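TCP pilus virulence regulatory protein (PDB 4MLO) probably binds promoter DNA as an AraC-family activator of Vibrio cholerae virulence genes, and holds the fatty acid palmitoleic acid in a pocket. Local coordinates at residues A[58-63]-A[161-166]. Numbering follows the deposited sequence.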
loop_
_atom_site.group_PDB
_atom_site.type_symbol
_atom_site.label_atom_id
_atom_site.label_comp_id
_atom_site.label_asym_id
_atom_site.label_seq_id
_atom_site.Cartn_x
_atom_site.Cartn_y
_atom_site.Cartn_z
ATOM N N ILE A 58 -11.527 -0.773 -8.700
ATOM C CA ILE A 58 -10.560 -1.211 -7.701
ATOM C C ILE A 58 -9.203 -0.617 -8.051
ATOM O O ILE A 58 -8.719 -0.788 -9.185
ATOM C CB ILE A 58 -10.459 -2.749 -7.651
ATOM C CG1 ILE A 58 -11.822 -3.400 -7.456
ATOM C CG2 ILE A 58 -9.487 -3.189 -6.538
ATOM C CD1 ILE A 58 -12.514 -3.041 -6.176
ATOM N N ILE A 59 -8.563 0.022 -7.068
ATOM C CA ILE A 59 -7.200 0.518 -7.204
ATOM C C ILE A 59 -6.293 -0.429 -6.436
ATOM O O ILE A 59 -6.544 -0.734 -5.266
ATOM C CB ILE A 59 -7.046 1.951 -6.674
ATOM C CG1 ILE A 59 -8.113 2.871 -7.313
ATOM C CG2 ILE A 59 -5.648 2.455 -6.950
ATOM C CD1 ILE A 59 -7.975 3.028 -8.801
ATOM N N LEU A 60 -5.254 -0.910 -7.101
ATOM C CA LEU A 60 -4.287 -1.801 -6.489
ATOM C C LEU A 60 -2.977 -1.054 -6.326
ATOM O O LEU A 60 -2.467 -0.486 -7.296
ATOM C CB LEU A 60 -4.079 -3.036 -7.357
ATOM C CG LEU A 60 -5.298 -3.943 -7.555
ATOM C CD1 LEU A 60 -6.166 -3.463 -8.735
ATOM C CD2 LEU A 60 -4.879 -5.373 -7.730
ATOM N N LEU A 61 -2.377 -1.157 -5.146
ATOM C CA LEU A 61 -1.100 -0.499 -4.867
ATOM C C LEU A 61 -0.050 -1.564 -4.579
ATOM O O LEU A 61 -0.254 -2.439 -3.724
ATOM C CB LEU A 61 -1.201 0.480 -3.688
ATOM C CG LEU A 61 -2.265 1.589 -3.802
ATOM C CD1 LEU A 61 -2.234 2.450 -2.558
ATOM C CD2 LEU A 61 -2.025 2.435 -5.036
ATOM N N LYS A 62 1.076 -1.487 -5.287
ATOM C CA LYS A 62 2.102 -2.523 -5.192
ATOM C C LYS A 62 2.943 -2.355 -3.932
ATOM O O LYS A 62 3.330 -1.244 -3.550
ATOM C CB LYS A 62 3.006 -2.485 -6.422
ATOM C CG LYS A 62 3.918 -3.663 -6.500
ATOM C CD LYS A 62 4.983 -3.468 -7.543
ATOM C CE LYS A 62 4.400 -3.243 -8.879
ATOM N NZ LYS A 62 5.503 -3.242 -9.893
ATOM N N LYS A 63 3.246 -3.478 -3.294
ATOM C CA LYS A 63 4.115 -3.472 -2.131
ATOM C C LYS A 63 5.468 -2.893 -2.502
ATOM O O LYS A 63 5.986 -3.143 -3.597
ATOM C CB LYS A 63 4.289 -4.895 -1.603
ATOM C CG LYS A 63 5.044 -4.962 -0.297
ATOM C CD LYS A 63 5.322 -6.400 0.149
ATOM C CE LYS A 63 6.074 -6.385 1.459
ATOM N NZ LYS A 63 6.567 -7.723 1.887
ATOM N N SER A 161 2.038 -6.146 -16.917
ATOM C CA SER A 161 2.872 -5.643 -15.825
ATOM C C SER A 161 2.784 -6.547 -14.603
ATOM O O SER A 161 1.710 -7.044 -14.257
ATOM C CB SER A 161 2.439 -4.234 -15.383
ATOM O OG SER A 161 2.695 -3.283 -16.397
ATOM N N ILE A 162 3.911 -6.682 -13.911
ATOM C CA ILE A 162 3.976 -7.466 -12.680
ATOM C C ILE A 162 3.312 -6.678 -11.560
ATOM O O ILE A 162 3.615 -5.496 -11.350
ATOM C CB ILE A 162 5.437 -7.788 -12.327
ATOM C CG1 ILE A 162 6.063 -8.735 -13.357
ATOM C CG2 ILE A 162 5.542 -8.396 -10.917
ATOM C CD1 ILE A 162 5.438 -10.110 -13.413
ATOM N N PHE A 163 2.401 -7.331 -10.838
ATOM C CA PHE A 163 1.886 -6.806 -9.583
ATOM C C PHE A 163 2.538 -7.520 -8.404
ATOM O O PHE A 163 3.146 -6.868 -7.555
ATOM C CB PHE A 163 0.357 -6.939 -9.516
ATOM C CG PHE A 163 -0.247 -6.319 -8.276
ATOM C CD1 PHE A 163 -0.939 -7.101 -7.360
ATOM C CD2 PHE A 163 -0.086 -4.959 -8.014
ATOM C CE1 PHE A 163 -1.469 -6.557 -6.221
ATOM C CE2 PHE A 163 -0.623 -4.396 -6.846
ATOM C CZ PHE A 163 -1.322 -5.202 -5.971
ATOM N N ILE A 164 2.489 -8.850 -8.373
ATOM C CA ILE A 164 3.143 -9.608 -7.297
ATOM C C ILE A 164 4.622 -9.748 -7.651
ATOM O O ILE A 164 5.028 -10.589 -8.462
ATOM C CB ILE A 164 2.487 -10.969 -7.053
ATOM C CG1 ILE A 164 0.981 -10.811 -6.794
ATOM C CG2 ILE A 164 3.185 -11.692 -5.881
ATOM C CD1 ILE A 164 0.640 -9.877 -5.625
ATOM N N THR A 165 5.432 -8.936 -6.998
ATOM C CA THR A 165 6.858 -8.851 -7.278
ATOM C C THR A 165 7.572 -10.099 -6.810
ATOM O O THR A 165 7.150 -10.766 -5.872
ATOM C CB THR A 165 7.458 -7.626 -6.591
ATOM O OG1 THR A 165 6.778 -6.455 -7.066
ATOM C CG2 THR A 165 8.927 -7.486 -6.905
ATOM N N ASP A 166 8.691 -10.386 -7.468
ATOM C CA ASP A 166 9.491 -11.548 -7.125
ATOM C C ASP A 166 10.178 -11.400 -5.768
ATOM O O ASP A 166 10.643 -10.315 -5.392
ATOM C CB ASP A 166 10.541 -11.782 -8.198
ATOM C CG ASP A 166 11.277 -13.068 -7.986
ATOM O OD1 ASP A 166 10.845 -14.088 -8.554
ATOM O OD2 ASP A 166 12.258 -13.060 -7.217
HETATM O O HOH W 1 4.372 -3.276 -12.739
HETATM O O HOH W 2 6.577 -5.532 -4.527
#
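F163 pushes its ring into the end of strand 57-61, where L60 covers one face and the L61 carbonyl carbon meets the edge. The L60 methyl CD2 stands 4.2 Å from the centroid of the F163 ring, 22° off the normal, a CH-pi contact shifted toward the CE1 and CZ rim; nearer the backbone, L60 CB lies 3.7 Å from F163 CE2, and the two side chains cross at about a right angle. That same F163 CE2 reaches the backbone, with L61 C at 3.7 Å near the ring plane. A chi1 of -176° sets CG of F163 anti to the backbone N, and the ring beyond it ends against L60 and L61. Strand 57-61 belongs to the cupin-like N-terminal domain; consistent with a connection that runs on toward the C-terminal AraC-type helices, loop 161-166 follows helix 141-159 and leads to helix 170-180. Y30, F152 and L115 also pack against F163, while L61 turns its CB away from the loop, and its side chain touches the bound palmitoleic acid. The other half, along K62, is looser and partly mediated by water. Its aliphatic chain runs past the loop, K62 CD lying 3.5 Å from T165 OG1, then bends at chi3 (-59°), which places K62 CE 3.4 Å from I162 O. K62 NZ gives I162 O a weak hydrogen bond of 3.3 Å, reinforced by a water that accepts from NZ and donates to I162 O. A second water links K63 O to T165 OG1, bridging the segments where T165 and K63 are partly exposed.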